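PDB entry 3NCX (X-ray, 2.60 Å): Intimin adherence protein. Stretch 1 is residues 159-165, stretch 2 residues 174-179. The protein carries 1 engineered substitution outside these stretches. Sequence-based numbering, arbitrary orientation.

Stretch 1 (159-165) SGVSSTY
Stretch 2, residues 174-179: PGVNVN

Two backbone hydrogen bonds join the stretches. Val178 N donates to Gly160 O at 3.1 Å, with an N-H...O angle of 161°, and Ser162 N donates to Val176 O at 2.9 Å, where the angle falls to 140°. These bonds flank the antiparallel, non-hydrogen-bonded pair of Val161 with Asn177, whose CA atoms lie 4.3 Å apart. Val176 O also accepts a CA-H...O contact from Val161 CA at 3.2 Å, with an angle of 123° at the hydrogen.

Beyond this pair the ladder loosens. Ser162 and Val176 are in antiparallel register, CA to CA 5.3 Å, but Ser162 O and Val176 O are two acceptors 3.3 Å apart and form no bond. The end-to-end directions of the touching segments, 160 to 164 and 174 to 178, differ by 125°, well short of antiparallel alignment.

Backbone torsions define the path. Gly160 leaves the preceding helix with phi/psi of 76/38°, a positive phi that favours glycine, and its carbonyl meets Val178 N. Extended conformations follow at Val161 (-134/176°), Ser162 (-170/135°), Ser163 (-70/162°), Thr164 (-137/162°) and Tyr165 (-141/135°). In the second stretch, Pro174 is extended at -88/170° and the chain turns a corner at Gly175 (61/29°), again with a positive phi. Val176 (-82/120°) and Asn177 (-56/139°) form a short, weakly bonded strand before Val178 turns to -55/-38°.

The contact buries 386 Å² in total, and Val161 and Val176 each have 63 Å² covered by the other stretch. The CA-to-CB bond of Val161, chi1 m, points sideways; its CB lies 3.9 Å from Gly175 C. The CA-to-CB bond of Asn177 points away from the first stretch, but with chi1 m and chi2 145° its amide end comes nearer, ND2 lying 3.3 Å from Val161 CG1. Ser162, chi1 t, is buried, and its side chain comes nearest at CB, 4.5 Å from Val176 O; Val176 is also t. Val176 CG2 approaches Thr164 OG1 to 4.0 Å; Thr164, chi1 p, places this hydroxyl in a hydrogen bond just outside the stretches, and its CG2 methyl lies 4.2 Å from Val176 CG2, a nonpolar contact that suits a buried residue.

At the Pro174 end, Ser163 (chi1 p) packs its CB 3.7 Å from Pro174 CA, with the two CB atoms 4.4 Å apart. The proline ring is C-gamma endo and its CA-to-CB bond points away. At the other end, Val178, chi1 m, sets its CG1 4.0 Å from Val161 N, adding nonpolar cover beside the hydrogen bond to Gly160. Ser159, Tyr165 and Asn179 make no contact across the stretches.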

# COMPACT_ATOMS: atom_id res chain seq x y z
N SER A 159 20.42 9.28 24.42
CA SER A 159 21.56 9.76 23.65
C SER A 159 21.16 10.71 22.52
O SER A 159 22.01 11.30 21.87
CB SER A 159 22.38 8.59 23.10
OG SER A 159 21.56 7.69 22.39
N GLY A 160 19.86 10.84 22.30
CA GLY A 160 19.36 11.74 21.28
C GLY A 160 19.53 11.20 19.87
O GLY A 160 19.83 11.94 18.94
N VAL A 161 19.33 9.90 19.72
CA VAL A 161 19.39 9.26 18.41
C VAL A 161 18.22 8.32 18.21
O VAL A 161 17.41 8.11 19.11
CB VAL A 161 20.69 8.46 18.22
CG1 VAL A 161 21.90 9.35 18.39
CG2 VAL A 161 20.73 7.28 19.19
N SER A 162 18.13 7.76 17.01
CA SER A 162 17.08 6.81 16.68
C SER A 162 17.40 6.17 15.34
O SER A 162 17.78 6.85 14.39
CB SER A 162 15.73 7.52 16.62
OG SER A 162 14.67 6.59 16.49
N SER A 163 17.24 4.85 15.26
CA SER A 163 17.52 4.12 14.04
C SER A 163 16.48 4.42 12.96
O SER A 163 15.39 4.91 13.25
CB SER A 163 17.59 2.62 14.32
OG SER A 163 16.45 2.19 15.03
N THR A 164 16.82 4.11 11.71
CA THR A 164 15.93 4.37 10.58
C THR A 164 15.91 3.20 9.61
O THR A 164 16.79 2.34 9.62
CB THR A 164 16.34 5.63 9.80
OG1 THR A 164 17.67 5.48 9.29
CG2 THR A 164 16.28 6.86 10.70
N TYR A 165 14.88 3.17 8.76
CA TYR A 165 14.75 2.15 7.73
C TYR A 165 14.22 2.77 6.45
O TYR A 165 13.28 3.56 6.47
CB TYR A 165 13.83 1.02 8.20
CG TYR A 165 13.61 -0.06 7.16
CD1 TYR A 165 14.58 -1.04 6.94
CD2 TYR A 165 12.45 -0.11 6.41
CE1 TYR A 165 14.39 -2.03 6.00
CE2 TYR A 165 12.25 -1.10 5.46
CZ TYR A 165 13.22 -2.05 5.26
OH TYR A 165 13.04 -3.04 4.32
N PRO A 174 21.35 2.75 12.34
CA PRO A 174 21.26 3.08 13.77
C PRO A 174 22.02 4.36 14.09
O PRO A 174 22.75 4.88 13.25
CB PRO A 174 21.97 1.90 14.43
CG PRO A 174 23.02 1.52 13.44
CD PRO A 174 22.41 1.76 12.08
N GLY A 175 21.83 4.87 15.30
CA GLY A 175 22.59 6.02 15.79
C GLY A 175 22.43 7.30 14.98
O GLY A 175 23.33 8.13 14.94
N VAL A 176 21.27 7.46 14.35
CA VAL A 176 20.97 8.67 13.61
C VAL A 176 20.49 9.76 14.56
O VAL A 176 19.49 9.59 15.25
CB VAL A 176 19.90 8.43 12.54
CG1 VAL A 176 19.54 9.74 11.85
CG2 VAL A 176 20.37 7.39 11.53
N ASN A 177 21.20 10.88 14.60
CA ASN A 177 20.81 11.99 15.46
C ASN A 177 19.39 12.45 15.15
O ASN A 177 18.99 12.53 13.99
CB ASN A 177 21.79 13.16 15.33
CG ASN A 177 23.18 12.81 15.80
OD1 ASN A 177 24.18 13.27 15.24
ND2 ASN A 177 23.26 11.98 16.83
N VAL A 178 18.62 12.74 16.20
CA VAL A 178 17.22 13.11 16.04
C VAL A 178 17.04 14.28 15.07
O VAL A 178 16.09 14.30 14.29
CB VAL A 178 16.55 13.44 17.39
CG1 VAL A 178 16.44 12.19 18.25
CG2 VAL A 178 17.33 14.53 18.12
N ASN A 179 17.95 15.24 15.12
CA ASN A 179 17.87 16.41 14.26
C ASN A 179 18.59 16.23 12.94
O ASN A 179 19.38 17.08 12.52
CB ASN A 179 18.40 17.65 14.99
CG ASN A 179 17.54 18.04 16.17
OD1 ASN A 179 16.33 17.80 16.19
ND2 ASN A 179 18.16 18.66 17.17